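Local structure of putative secreted protein (3NPD) at residues A[29-34]-A[52-57]; A[56-61]-A[91-96]. The protein is of unknown function but belongs to a Pseudomonas family of putative secreted, quorum-sensing-regulated virulence factors. All coordinates share one frame; numbering follows the deposited sequence.

Contact 1 (A[29-34]-A[52-57]). With SO4 (sulfate ion), chain B.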
# COMPACT_ATOMS: atom_id res chain seq x y z
N ASN A 29 -13.31 6.96 2.88
CA ASN A 29 -14.74 6.91 3.18
C ASN A 29 -14.93 7.02 4.71
O ASN A 29 -13.98 7.30 5.43
CB ASN A 29 -15.33 5.66 2.53
CG ASN A 29 -14.73 4.37 3.03
OD1 ASN A 29 -14.39 4.24 4.19
ND2 ASN A 29 -14.67 3.38 2.17
N GLU A 30 -16.15 6.80 5.19
CA GLU A 30 -16.48 6.85 6.60
C GLU A 30 -15.66 5.89 7.49
O GLU A 30 -15.52 6.14 8.68
CB GLU A 30 -17.98 6.51 6.81
CG GLU A 30 -18.98 7.56 6.26
CD GLU A 30 -19.00 8.90 7.00
OE1 GLU A 30 -18.38 9.02 8.08
OE2 GLU A 30 -19.67 9.84 6.48
N ASP A 31 -15.19 4.79 6.90
CA ASP A 31 -14.47 3.73 7.63
C ASP A 31 -12.97 3.72 7.45
O ASP A 31 -12.29 3.18 8.32
CB ASP A 31 -15.00 2.37 7.25
CG ASP A 31 -16.45 2.16 7.64
OD1 ASP A 31 -16.83 2.52 8.77
OD2 ASP A 31 -17.14 1.58 6.79
N ILE A 32 -12.45 4.30 6.37
CA ILE A 32 -11.04 4.16 6.02
C ILE A 32 -10.35 5.51 5.93
O ILE A 32 -10.79 6.37 5.17
CB ILE A 32 -10.87 3.38 4.71
CG1 ILE A 32 -11.41 1.95 4.82
CG2 ILE A 32 -9.41 3.29 4.31
CD1 ILE A 32 -11.61 1.30 3.49
N LEU A 33 -9.24 5.66 6.66
CA LEU A 33 -8.34 6.82 6.55
C LEU A 33 -7.10 6.41 5.76
O LEU A 33 -6.44 5.41 6.09
CB LEU A 33 -7.86 7.39 7.90
CG LEU A 33 -8.69 8.22 8.83
CD1 LEU A 33 -7.82 8.59 10.02
CD2 LEU A 33 -9.21 9.48 8.10
N ASP A 34 -6.82 7.17 4.72
CA ASP A 34 -5.55 7.07 4.02
C ASP A 34 -4.50 7.82 4.88
O ASP A 34 -4.54 9.06 5.00
CB ASP A 34 -5.68 7.66 2.62
CG ASP A 34 -4.41 7.54 1.79
OD1 ASP A 34 -3.32 7.14 2.28
OD2 ASP A 34 -4.51 7.91 0.60
N ALA A 52 -13.66 -0.66 13.06
CA ALA A 52 -13.85 -2.02 13.55
C ALA A 52 -14.80 -2.85 12.71
O ALA A 52 -14.48 -4.00 12.39
CB ALA A 52 -14.33 -1.97 15.03
N SER A 53 -15.95 -2.29 12.37
CA SER A 53 -16.95 -3.07 11.60
C SER A 53 -16.47 -3.41 10.20
O SER A 53 -16.62 -4.56 9.76
CB SER A 53 -18.33 -2.41 11.58
OG SER A 53 -18.94 -2.54 12.85
N HIS A 54 -15.90 -2.44 9.50
CA HIS A 54 -15.35 -2.69 8.19
C HIS A 54 -14.11 -3.61 8.26
O HIS A 54 -13.88 -4.39 7.37
CB HIS A 54 -14.99 -1.40 7.49
CG HIS A 54 -14.67 -1.57 6.03
ND1 HIS A 54 -15.52 -2.22 5.17
CD2 HIS A 54 -13.59 -1.23 5.29
CE1 HIS A 54 -15.01 -2.23 3.96
NE2 HIS A 54 -13.83 -1.64 4.01
N ALA A 55 -13.31 -3.48 9.32
CA ALA A 55 -12.16 -4.37 9.51
C ALA A 55 -12.62 -5.85 9.54
O ALA A 55 -11.95 -6.73 9.00
CB ALA A 55 -11.41 -4.03 10.83
N GLU A 56 -13.76 -6.09 10.20
CA GLU A 56 -14.34 -7.44 10.24
C GLU A 56 -14.77 -7.93 8.87
O GLU A 56 -14.53 -9.08 8.52
CB GLU A 56 -15.47 -7.54 11.25
CG GLU A 56 -14.97 -7.52 12.69
CD GLU A 56 -14.24 -8.81 13.10
OE1 GLU A 56 -13.01 -8.95 12.86
OE2 GLU A 56 -14.89 -9.68 13.71
N ARG A 57 -15.40 -7.05 8.08
CA ARG A 57 -15.78 -7.39 6.71
C ARG A 57 -14.55 -7.73 5.89
O ARG A 57 -14.57 -8.70 5.11
CB ARG A 57 -16.54 -6.25 6.03
CG ARG A 57 -17.88 -5.94 6.67
CD ARG A 57 -18.84 -5.21 5.70
NE ARG A 57 -18.45 -3.88 5.18
CZ ARG A 57 -18.45 -2.71 5.83
NH1 ARG A 57 -18.72 -2.61 7.13
NH2 ARG A 57 -18.13 -1.59 5.18
S SO4 B . -14.44 2.04 15.49
O1 SO4 B . -13.14 1.50 15.04
O2 SO4 B . -15.63 1.54 14.77
O3 SO4 B . -14.62 1.69 16.90
O4 SO4 B . -14.45 3.50 15.30
O HOH W 1 -16.58 0.21 10.37
O HOH W 2 -18.69 0.02 8.42

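Contact 2 (A[56-61]-A[91-96])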
# COMPACT_ATOMS: atom_id res chain seq x y z
N GLU A 56 -13.76 -6.09 10.20
CA GLU A 56 -14.34 -7.44 10.24
C GLU A 56 -14.77 -7.93 8.87
O GLU A 56 -14.53 -9.08 8.52
CB GLU A 56 -15.47 -7.54 11.25
CG GLU A 56 -14.97 -7.52 12.69
CD GLU A 56 -14.24 -8.81 13.10
OE1 GLU A 56 -13.01 -8.95 12.86
OE2 GLU A 56 -14.89 -9.68 13.71
N ARG A 57 -15.40 -7.05 8.08
CA ARG A 57 -15.78 -7.39 6.71
C ARG A 57 -14.55 -7.73 5.89
O ARG A 57 -14.57 -8.70 5.11
CB ARG A 57 -16.54 -6.25 6.03
CG ARG A 57 -17.88 -5.94 6.67
CD ARG A 57 -18.84 -5.21 5.70
NE ARG A 57 -18.45 -3.88 5.18
CZ ARG A 57 -18.45 -2.71 5.83
NH1 ARG A 57 -18.72 -2.61 7.13
NH2 ARG A 57 -18.13 -1.59 5.18
N MSE A 58 -13.48 -6.95 6.06
CA MSE A 58 -12.20 -7.25 5.39
C MSE A 58 -11.62 -8.60 5.77
O MSE A 58 -11.26 -9.38 4.90
CB MSE A 58 -11.17 -6.15 5.60
CG MSE A 58 -11.58 -4.91 4.90
SE MSE A 58 -10.35 -3.45 5.15
CE MSE A 58 -8.96 -4.10 3.97
N ARG A 59 -11.62 -8.90 7.05
CA ARG A 59 -11.08 -10.16 7.54
C ARG A 59 -11.87 -11.38 7.11
O ARG A 59 -11.32 -12.47 7.05
CB ARG A 59 -11.01 -10.14 9.06
CG ARG A 59 -9.93 -9.21 9.60
CD ARG A 59 -9.93 -9.31 11.11
NE ARG A 59 -9.00 -8.39 11.74
CZ ARG A 59 -9.30 -7.36 12.54
NH1 ARG A 59 -10.55 -7.06 12.86
NH2 ARG A 59 -8.30 -6.62 13.04
N SER A 60 -13.19 -11.19 6.89
CA SER A 60 -14.08 -12.28 6.45
C SER A 60 -13.86 -12.70 5.02
O SER A 60 -14.29 -13.79 4.61
CB SER A 60 -15.57 -11.89 6.65
OG SER A 60 -15.99 -10.96 5.69
N ASN A 61 -13.24 -11.83 4.21
CA ASN A 61 -12.99 -12.17 2.80
C ASN A 61 -11.70 -11.53 2.28
O ASN A 61 -11.72 -10.58 1.46
CB ASN A 61 -14.18 -11.81 1.94
CG ASN A 61 -14.14 -12.54 0.57
OD1 ASN A 61 -13.08 -13.01 0.09
ND2 ASN A 61 -15.30 -12.65 -0.04
N TYR A 91 -0.07 -2.61 0.79
CA TYR A 91 -1.17 -1.98 1.53
C TYR A 91 -1.16 -2.55 2.91
O TYR A 91 -1.31 -3.76 3.09
CB TYR A 91 -2.54 -2.24 0.89
CG TYR A 91 -2.64 -1.45 -0.33
CD1 TYR A 91 -3.08 -0.12 -0.26
CD2 TYR A 91 -2.17 -1.94 -1.53
CE1 TYR A 91 -3.08 0.69 -1.37
CE2 TYR A 91 -2.18 -1.14 -2.67
CZ TYR A 91 -2.66 0.18 -2.58
OH TYR A 91 -2.70 1.00 -3.68
N SER A 92 -1.01 -1.68 3.91
CA SER A 92 -1.03 -2.07 5.32
C SER A 92 -2.22 -1.42 5.98
O SER A 92 -2.24 -0.20 6.22
CB SER A 92 0.30 -1.71 6.01
OG SER A 92 0.23 -1.93 7.40
N PHE A 93 -3.22 -2.24 6.27
CA PHE A 93 -4.44 -1.79 6.98
C PHE A 93 -4.35 -2.19 8.42
O PHE A 93 -4.04 -3.36 8.75
CB PHE A 93 -5.68 -2.45 6.40
CG PHE A 93 -6.01 -2.06 4.99
CD1 PHE A 93 -5.45 -2.76 3.91
CD2 PHE A 93 -6.92 -1.02 4.72
CE1 PHE A 93 -5.77 -2.39 2.59
CE2 PHE A 93 -7.22 -0.67 3.40
CZ PHE A 93 -6.65 -1.35 2.36
N THR A 94 -4.62 -1.25 9.32
CA THR A 94 -4.67 -1.49 10.76
C THR A 94 -5.98 -0.94 11.33
O THR A 94 -6.63 -0.12 10.70
CB THR A 94 -3.43 -0.87 11.44
OG1 THR A 94 -3.46 0.55 11.25
CG2 THR A 94 -2.12 -1.49 10.86
N GLU A 95 -6.36 -1.38 12.51
CA GLU A 95 -7.56 -0.91 13.18
C GLU A 95 -7.43 0.55 13.60
O GLU A 95 -6.40 0.96 14.12
CB GLU A 95 -7.82 -1.76 14.44
CG GLU A 95 -8.57 -3.04 14.16
CD GLU A 95 -10.06 -2.83 14.22
OE1 GLU A 95 -10.56 -1.81 13.66
OE2 GLU A 95 -10.73 -3.70 14.81
N TYR A 96 -8.48 1.32 13.41
CA TYR A 96 -8.48 2.73 13.80
C TYR A 96 -8.21 2.92 15.29
O TYR A 96 -7.39 3.72 15.64
CB TYR A 96 -9.80 3.35 13.40
CG TYR A 96 -9.93 4.79 13.81
CD1 TYR A 96 -9.10 5.75 13.26
CD2 TYR A 96 -10.88 5.20 14.75
CE1 TYR A 96 -9.19 7.08 13.60
CE2 TYR A 96 -11.01 6.55 15.07
CZ TYR A 96 -10.13 7.49 14.54
OH TYR A 96 -10.25 8.79 14.93
O HOH W 3 -12.68 -5.16 14.11

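Contact 1 (A[29-34]-A[52-57])
D31 and I32, at the Asx turn that leads into strand 32-40, lie against H54 and R57 on the first turns of helix 52-60. The planes of the D31 carboxylate and the H54 imidazole are 15° apart, and D31 OD2 stands obliquely to the ring, beside H54 CB. With CG of H54 anti to the backbone N (chi1 -169°), the ring is placed where I32 CD1 meets H54 CD2 at 3.7 Å. R57, bent at chi3, sets one guanidinium face above H54 CA, offset toward the rim. The guanidinium edge meets D31, the two planes 64° apart, in a long salt bridge of 3.7 Å between R57 NH2 and D31 OD2. Two waters bridge the segments: water 2 donates to D31 OD2 (2.7 Å) and accepts from R57 NH1 (2.9 Å), while water 1 joins D31 OD1, weakly, to the backbone N of H54. At the helix start A52 N donates to O1 of a sulfate ion, probably from the crystallisation liquor, at 3.0 Å. The turn itself is held by N29 OD1, which accepts from D31 N at 2.9 Å and, more weakly, from I32 N.

Contact 2 (A[56-61]-A[91-96])
The end of helix 52-60 (segment 56-61) passes the end of strand 88-95 (segment 91-96) with its backbone well clear, the nearest CA atoms, those of M58 and F93, being 9.6 Å apart, so side chains alone bridge the gap. M58, a selenomethionine, runs extended through chi2 and then bends at chi3 (74°), which sets its methyl squarely over the F93 ring. CE lies 3.6 Å from the ring centroid and 5° off the normal, a face-on CH-pi contact almost equally distant from all six ring carbons. SE stands obliquely at 4.6 Å from the same centroid, completing a Met-aromatic contact. Nearer the strand end, R59 stretches out from CG to NE and brings NH1 to two acids, while NH2 lies 3.8 Å from E95 CG. R59 NH1 donates to E56 OE1 at 3.1 Å, on the anti side but tilted 26° out of the carboxylate plane. In the modelled conformer of E95, one of two, NH1 also makes a long, tentative salt bridge to OE2, and water 3 links the same atoms. Helix 52-60 here packs on the mixed sheet: V102 of strand 101-107 touches all four residues M58, R59, F93 and E95, P101 O accepts from R59 NH2, and helix 62-74 adds V65 against M58 and L69 against F93.

In the fold
Both contacts use helix 52-60 and share E56 and R57; their centres are about 7 Å apart. Contact 1 ties the first turns of the helix to the start of strand 32-40 at the surface, whereas contact 2 fastens its later part to strand 88-95 of the same mixed sheet, partly buried. E95 joins them: in the modelled conformer its OE1 packs 3.3 Å from A52 CA and 3.7 Å from A55 CB. A bound 3-cyclohexyl-1-propylsulfonic acid, probably from the crystallisation liquor, lies about 3 Å from the H54 side chain and about 4 Å from that of M58, so both contacts border its site. The sulfate at A52, also bound by R51 and K97, lies about 4 Å from the E95 side chain of contact 2.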